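Local coordinates for protein MATE family efflux transporter (Vibrio cholerae, PDB 6IDS) that probably exports drugs and other toxic compounds across the bacterial membrane, with conformational changes that depend on protons, at residues 280-285 / 319-324. The protein carries 1 engineered substitution. Sequence-based numbering, arbitrary orientation.
Sequences LVAVLA and GFQLLI
The carboxamide of Gln321 lies against Leu280, at the N-cap of helix 281-299, and Val283, in its first turn. Leu280 sets CD2 over the face of the carboxamide, 3.9 Å from Gln321 CD, the two side chains crossing at about a right angle. Val283 CG2 comes to 3.6 Å from Gln321 OE1, from the same face and out of the amide plane, a van der Waals approach and not a polar bond. Next to this pair, the CB of Ala282 meets the Phe320 ring obliquely, 3.6 Å from CE2. CG of Phe320 is anti to the backbone N (chi1 -175°), which carries the ring across to Ala282. A bend at chi2 (-62°) turns the Gln321 amide so that NE2 can donate to the carbonyl O of Ala279, at the break between helices 263-279 and 281-299. Leu360 of helix 360-375 touches both Leu280 and Gln321, and Met367 touches Val283. Segments 281-285 and 319-324, from consecutive transmembrane helices of the second MatE region, run nearly antiparallel (155°), with axes 11.0 Å apart at closest approach. They meet through van der Waals contacts, one apolar (Ala282 with Phe320) and the others methyls against an amide, while that buried amide ties helix 303-330 to the helix break.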
loop_
_atom_site.group_PDB
_atom_site.type_symbol
_atom_site.label_atom_id
_atom_site.label_comp_id
_atom_site.label_asym_id
_atom_site.label_seq_id
_atom_site.Cartn_x
_atom_site.Cartn_y
_atom_site.Cartn_z
ATOM N N LEU A 280 -9.242 7.146 -0.948
ATOM C CA LEU A 280 -8.040 7.472 -0.189
ATOM C C LEU A 280 -6.773 7.436 -1.041
ATOM O O LEU A 280 -5.668 7.412 -0.498
ATOM C CB LEU A 280 -7.886 6.513 0.994
ATOM C CG LEU A 280 -8.720 6.796 2.242
ATOM C CD1 LEU A 280 -8.599 5.652 3.238
ATOM C CD2 LEU A 280 -8.283 8.102 2.880
ATOM N N VAL A 281 -6.925 7.430 -2.364
ATOM C CA VAL A 281 -5.771 7.360 -3.261
ATOM C C VAL A 281 -4.839 8.559 -3.101
ATOM O O VAL A 281 -3.631 8.440 -3.305
ATOM C CB VAL A 281 -6.195 7.266 -4.746
ATOM C CG1 VAL A 281 -6.749 5.885 -5.057
ATOM C CG2 VAL A 281 -7.201 8.354 -5.099
ATOM N N ALA A 282 -5.398 9.707 -2.734
ATOM C CA ALA A 282 -4.601 10.914 -2.560
ATOM C C ALA A 282 -3.652 10.767 -1.378
ATOM O O ALA A 282 -2.498 11.196 -1.439
ATOM C CB ALA A 282 -5.502 12.121 -2.374
ATOM N N VAL A 283 -4.145 10.161 -0.303
ATOM C CA VAL A 283 -3.338 9.929 0.888
ATOM C C VAL A 283 -2.334 8.807 0.641
ATOM O O VAL A 283 -1.190 8.870 1.089
ATOM C CB VAL A 283 -4.211 9.575 2.105
ATOM C CG1 VAL A 283 -3.388 9.644 3.379
ATOM C CG2 VAL A 283 -5.405 10.508 2.195
ATOM N N LEU A 284 -2.782 7.780 -0.075
ATOM C CA LEU A 284 -1.927 6.663 -0.459
ATOM C C LEU A 284 -0.743 7.136 -1.294
ATOM O O LEU A 284 0.389 6.690 -1.099
ATOM C CB LEU A 284 -2.731 5.620 -1.235
ATOM C CG LEU A 284 -3.770 4.838 -0.430
ATOM C CD1 LEU A 284 -4.758 4.143 -1.351
ATOM C CD2 LEU A 284 -3.084 3.833 0.478
ATOM N N ALA A 285 -1.017 8.042 -2.227
ATOM C CA ALA A 285 0.021 8.609 -3.076
ATOM C C ALA A 285 0.955 9.494 -2.263
ATOM O O ALA A 285 2.150 9.579 -2.541
ATOM C CB ALA A 285 -0.601 9.399 -4.211
ATOM N N GLY A 319 -8.964 18.449 4.513
ATOM C CA GLY A 319 -9.881 19.201 3.677
ATOM C C GLY A 319 -10.309 18.452 2.430
ATOM O O GLY A 319 -11.470 18.512 2.026
ATOM N N PHE A 320 -9.369 17.738 1.821
ATOM C CA PHE A 320 -9.633 17.035 0.569
ATOM C C PHE A 320 -10.560 15.840 0.769
ATOM O O PHE A 320 -11.379 15.534 -0.097
ATOM C CB PHE A 320 -8.319 16.580 -0.070
ATOM C CG PHE A 320 -8.485 15.949 -1.419
ATOM C CD1 PHE A 320 -8.718 16.729 -2.539
ATOM C CD2 PHE A 320 -8.388 14.575 -1.572
ATOM C CE1 PHE A 320 -8.864 16.151 -3.786
ATOM C CE2 PHE A 320 -8.533 13.992 -2.816
ATOM C CZ PHE A 320 -8.771 14.781 -3.923
ATOM N N GLN A 321 -10.430 15.160 1.904
ATOM C CA GLN A 321 -11.287 14.014 2.189
ATOM C C GLN A 321 -12.674 14.463 2.638
ATOM O O GLN A 321 -13.636 13.694 2.568
ATOM C CB GLN A 321 -10.660 13.107 3.250
ATOM C CG GLN A 321 -9.350 12.462 2.832
ATOM C CD GLN A 321 -9.492 11.548 1.628
ATOM O OE1 GLN A 321 -8.570 11.423 0.822
ATOM N NE2 GLN A 321 -10.644 10.897 1.505
ATOM N N LEU A 322 -12.769 15.706 3.104
ATOM C CA LEU A 322 -14.052 16.296 3.471
ATOM C C LEU A 322 -14.915 16.485 2.233
ATOM O O LEU A 322 -16.134 16.316 2.277
ATOM C CB LEU A 322 -13.855 17.637 4.181
ATOM C CG LEU A 322 -15.125 18.399 4.569
ATOM C CD1 LEU A 322 -15.929 17.624 5.601
ATOM C CD2 LEU A 322 -14.777 19.783 5.088
ATOM N N LEU A 323 -14.269 16.837 1.127
ATOM C CA LEU A 323 -14.966 17.034 -0.138
ATOM C C LEU A 323 -15.484 15.710 -0.695
ATOM O O LEU A 323 -16.634 15.622 -1.128
ATOM C CB LEU A 323 -14.050 17.716 -1.156
ATOM C CG LEU A 323 -13.424 19.038 -0.703
ATOM C CD1 LEU A 323 -12.602 19.672 -1.818
ATOM C CD2 LEU A 323 -14.493 19.997 -0.204
ATOM N N ILE A 324 -14.634 14.686 -0.679
ATOM C CA ILE A 324 -15.015 13.353 -1.138
ATOM C C ILE A 324 -16.186 12.818 -0.319
ATOM O O ILE A 324 -17.120 12.227 -0.862
ATOM C CB ILE A 324 -13.828 12.372 -1.054
ATOM C CG1 ILE A 324 -12.693 12.835 -1.971
ATOM C CG2 ILE A 324 -14.263 10.951 -1.404
ATOM C CD1 ILE A 324 -11.372 12.165 -1.684
#